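Local atomic coordinates of polyphosphate kinase (Porphyromonas gingivalis, PDB entry 2O8R), a protein that probably catalyses the reversible transfer of the terminal phosphate of ATP to a growing long-chain polyphosphate. Residues 643-648 with 683-688. The protein carries 3 engineered substitutions. Numbering follows the deposited sequence.
Sequences IDILEI and YRYLKG
Tyr685 of the last modelled helix, 678-691, reaches across to Asp644, Ile645 and Ile648 of helix 636-651, joining two nearly antiparallel helices. The axes of 643-648 and 683-688 run 153° apart and come within 11.0 Å. The side chain of Tyr685 spans the gap between them. Its CG stands anti to the backbone N (chi1 164°), which sends the ring out to the other helix. The phenol OH donates a hydrogen bond to Asp644, with Tyr685 OH 2.7 Å from Asp644 OD2. That oxygen accepts through its anti lone pair, the one turned away from OD1. It lies at the ring edge, near the ring plane, while the carboxylate itself is turned 76° against the ring. Asp644 CB also packs on the phenol end, 3.6 Å from Tyr685 CZ.

The two isoleucines supply the apolar part. Ile645 crosses the tyrosine at about a right angle, its CG1 4.0 Å from Tyr685 CE2. Ile648 meets the root of the ring by its outermost methyl, CD1 lying 3.9 Å from Tyr685 CB. Both isoleucines also touch Ile682, one turn before Leu686, and His348 of strand 345-349 packs on Ile645 and Leu686. The contact lies away from the predicted ATP and magnesium sites and the predicted phosphohistidine. It is an antiparallel helix-helix packing bridged by one tyrosine, in the PLD-like C-terminal part of this PPK1-family enzyme.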
ATOM      1  N   ILE A 643     -13.669 -30.639 -20.356  1.00 51.49           N
ATOM      2  CA  ILE A 643     -13.321 -32.041 -20.233  1.00 44.51           C
ATOM      3  C   ILE A 643     -11.960 -32.307 -20.852  1.00 44.93           C
ATOM      4  O   ILE A 643     -11.144 -33.019 -20.262  1.00 59.23           O
ATOM      5  CB  ILE A 643     -14.415 -32.942 -20.828  1.00 42.31           C
ATOM      6  CG1 ILE A 643     -15.744 -32.598 -20.154  1.00 62.67           C
ATOM      7  CG2 ILE A 643     -14.102 -34.385 -20.572  1.00 42.19           C
ATOM      8  CD1 ILE A 643     -16.900 -33.392 -20.623  1.00 36.06           C
ATOM      9  N   ASP A 644     -11.695 -31.718 -22.016  1.00 44.61           N
ATOM     10  CA  ASP A 644     -10.383 -31.866 -22.637  1.00 45.61           C
ATOM     11  C   ASP A 644      -9.313 -31.481 -21.618  1.00 57.05           C
ATOM     12  O   ASP A 644      -8.389 -32.255 -21.349  1.00 64.21           O
ATOM     13  CB  ASP A 644     -10.266 -30.965 -23.863  1.00 54.41           C
ATOM     14  CG  ASP A 644     -10.927 -31.545 -25.092  1.00 69.10           C
ATOM     15  OD1 ASP A 644     -11.154 -32.771 -25.148  1.00 98.43           O
ATOM     16  OD2 ASP A 644     -11.209 -30.766 -26.021  1.00 81.64           O
ATOM     17  N   ILE A 645      -9.490 -30.293 -21.034  1.00 54.15           N
ATOM     18  CA  ILE A 645      -8.577 -29.710 -20.061  1.00 43.59           C
ATOM     19  C   ILE A 645      -8.411 -30.610 -18.838  1.00 58.82           C
ATOM     20  O   ILE A 645      -7.282 -30.967 -18.461  1.00 52.47           O
ATOM     21  CB  ILE A 645      -9.052 -28.294 -19.664  1.00 50.13           C
ATOM     22  CG1 ILE A 645      -8.762 -27.308 -20.798  1.00 42.96           C
ATOM     23  CG2 ILE A 645      -8.385 -27.821 -18.378  1.00 42.21           C
ATOM     24  CD1 ILE A 645      -9.683 -26.123 -20.815  1.00 63.21           C
ATOM     25  N   LEU A 646      -9.530 -31.011 -18.241  1.00 46.76           N
ATOM     26  CA  LEU A 646      -9.480 -31.921 -17.100  1.00 46.35           C
ATOM     27  C   LEU A 646      -8.797 -33.237 -17.445  1.00 49.48           C
ATOM     28  O   LEU A 646      -8.131 -33.822 -16.600  1.00 53.78           O
ATOM     29  CB  LEU A 646     -10.878 -32.183 -16.564  1.00 42.57           C
ATOM     30  CG  LEU A 646     -11.523 -30.951 -15.943  1.00 43.27           C
ATOM     31  CD1 LEU A 646     -12.846 -31.346 -15.389  1.00 47.48           C
ATOM     32  CD2 LEU A 646     -10.643 -30.334 -14.852  1.00 47.53           C
ATOM     33  N   GLU A 647      -8.954 -33.692 -18.688  1.00 57.16           N
ATOM     34  CA  GLU A 647      -8.290 -34.907 -19.144  1.00 44.93           C
ATOM     35  C   GLU A 647      -6.811 -34.669 -19.214  1.00 43.50           C
ATOM     36  O   GLU A 647      -6.024 -35.502 -18.755  1.00 38.09           O
ATOM     37  CB  GLU A 647      -8.822 -35.374 -20.500  1.00 58.27           C
ATOM     38  CG  GLU A 647     -10.116 -36.160 -20.401  1.00 52.42           C
ATOM     39  CD  GLU A 647     -10.707 -36.469 -21.751  1.00 81.81           C
ATOM     40  OE1 GLU A 647      -9.939 -36.516 -22.739  1.00 91.33           O
ATOM     41  OE2 GLU A 647     -11.940 -36.665 -21.822  1.00 85.24           O
ATOM     42  N   ILE A 648      -6.422 -33.518 -19.757  1.00 51.42           N
ATOM     43  CA  ILE A 648      -5.017 -33.113 -19.671  1.00 55.42           C
ATOM     44  C   ILE A 648      -4.516 -33.178 -18.222  1.00 56.66           C
ATOM     45  O   ILE A 648      -3.448 -33.725 -17.961  1.00 47.42           O
ATOM     46  CB  ILE A 648      -4.778 -31.722 -20.245  1.00 51.90           C
ATOM     47  CG1 ILE A 648      -5.242 -31.684 -21.702  1.00 51.92           C
ATOM     48  CG2 ILE A 648      -3.313 -31.352 -20.111  1.00 41.92           C
ATOM     49  CD1 ILE A 648      -4.916 -30.421 -22.443  1.00 40.81           C
ATOM     50  N   TYR A 683      -1.800 -24.742 -21.778  1.00 48.93           N
ATOM     51  CA  TYR A 683      -1.475 -23.549 -22.523  1.00 52.50           C
ATOM     52  C   TYR A 683      -1.304 -23.840 -24.011  1.00 60.24           C
ATOM     53  O   TYR A 683      -1.803 -23.084 -24.848  1.00 48.37           O
ATOM     54  CB  TYR A 683      -0.240 -22.866 -21.978  1.00 46.15           C
ATOM     55  CG  TYR A 683       0.090 -21.605 -22.739  1.00 52.96           C
ATOM     56  CD1 TYR A 683      -0.647 -20.443 -22.540  1.00 59.64           C
ATOM     57  CD2 TYR A 683       1.130 -21.573 -23.663  1.00 51.85           C
ATOM     58  CE1 TYR A 683      -0.357 -19.276 -23.229  1.00 59.21           C
ATOM     59  CE2 TYR A 683       1.430 -20.406 -24.363  1.00 60.45           C
ATOM     60  CZ  TYR A 683       0.679 -19.263 -24.139  1.00 61.14           C
ATOM     61  OH  TYR A 683       0.961 -18.106 -24.822  1.00 57.23           O
ATOM     62  N   ARG A 684      -0.613 -24.935 -24.334  1.00 57.22           N
ATOM     63  CA  ARG A 684      -0.433 -25.322 -25.737  1.00 48.02           C
ATOM     64  C   ARG A 684      -1.760 -25.647 -26.400  1.00 49.50           C
ATOM     65  O   ARG A 684      -2.004 -25.249 -27.539  1.00 58.83           O
ATOM     66  CB  ARG A 684       0.550 -26.482 -25.882  1.00 31.53           C
ATOM     67  CG  ARG A 684       1.988 -26.065 -25.621  1.00 56.30           C
ATOM     68  CD  ARG A 684       2.974 -27.207 -25.754  1.00 65.57           C
ATOM     69  NE  ARG A 684       4.133 -26.979 -24.890  1.00 72.55           N
ATOM     70  CZ  ARG A 684       4.448 -27.726 -23.833  1.00 86.87           C
ATOM     71  NH1 ARG A 684       3.706 -28.785 -23.504  1.00 53.12           N
ATOM     72  NH2 ARG A 684       5.522 -27.422 -23.109  1.00100.63           N
ATOM     73  N   TYR A 685      -2.615 -26.356 -25.671  1.00 48.11           N
ATOM     74  CA  TYR A 685      -3.933 -26.740 -26.165  1.00 47.48           C
ATOM     75  C   TYR A 685      -4.762 -25.506 -26.541  1.00 55.29           C
ATOM     76  O   TYR A 685      -5.327 -25.445 -27.632  1.00 66.66           O
ATOM     77  CB  TYR A 685      -4.635 -27.599 -25.105  1.00 42.36           C
ATOM     78  CG  TYR A 685      -6.129 -27.766 -25.270  1.00 42.95           C
ATOM     79  CD1 TYR A 685      -6.656 -28.786 -26.047  1.00 49.23           C
ATOM     80  CD2 TYR A 685      -7.016 -26.922 -24.619  1.00 54.48           C
ATOM     81  CE1 TYR A 685      -8.029 -28.942 -26.188  1.00 49.62           C
ATOM     82  CE2 TYR A 685      -8.380 -27.077 -24.749  1.00 53.22           C
ATOM     83  CZ  TYR A 685      -8.885 -28.088 -25.536  1.00 48.26           C
ATOM     84  OH  TYR A 685     -10.257 -28.229 -25.672  1.00 60.32           O
ATOM     85  N   LEU A 686      -4.802 -24.526 -25.639  1.00 55.29           N
ATOM     86  CA  LEU A 686      -5.621 -23.334 -25.803  1.00 45.18           C
ATOM     87  C   LEU A 686      -5.049 -22.406 -26.858  1.00 61.03           C
ATOM     88  O   LEU A 686      -5.793 -21.791 -27.617  1.00 67.05           O
ATOM     89  CB  LEU A 686      -5.782 -22.594 -24.470  1.00 43.42           C
ATOM     90  CG  LEU A 686      -6.761 -23.255 -23.491  1.00 46.84           C
ATOM     91  CD1 LEU A 686      -6.629 -22.701 -22.097  1.00 38.91           C
ATOM     92  CD2 LEU A 686      -8.176 -23.086 -23.976  1.00 46.23           C
ATOM     93  N   LYS A 687      -3.724 -22.316 -26.906  1.00 67.18           N
ATOM     94  CA  LYS A 687      -3.058 -21.518 -27.916  1.00 55.88           C
ATOM     95  C   LYS A 687      -3.310 -22.177 -29.268  1.00 67.00           C
ATOM     96  O   LYS A 687      -3.637 -21.503 -30.246  1.00 76.71           O
ATOM     97  CB  LYS A 687      -1.567 -21.432 -27.620  1.00 47.72           C
ATOM     98  CG  LYS A 687      -0.805 -20.486 -28.529  1.00 59.80           C
ATOM     99  CD  LYS A 687       0.699 -20.663 -28.356  1.00 44.88           C
ATOM    100  CE  LYS A 687       1.447 -19.897 -29.439  1.00 75.24           C
ATOM    101  NZ  LYS A 687       2.919 -20.009 -29.266  1.00 90.13           N
ATOM    102  N   GLY A 688      -3.187 -23.502 -29.296  1.00 68.61           N
ATOM    103  CA  GLY A 688      -3.499 -24.293 -30.477  1.00 65.21           C
ATOM    104  C   GLY A 688      -4.828 -23.880 -31.070  1.00 60.56           C
ATOM    105  O   GLY A 688      -4.886 -23.381 -32.186  1.00 60.66           O
TER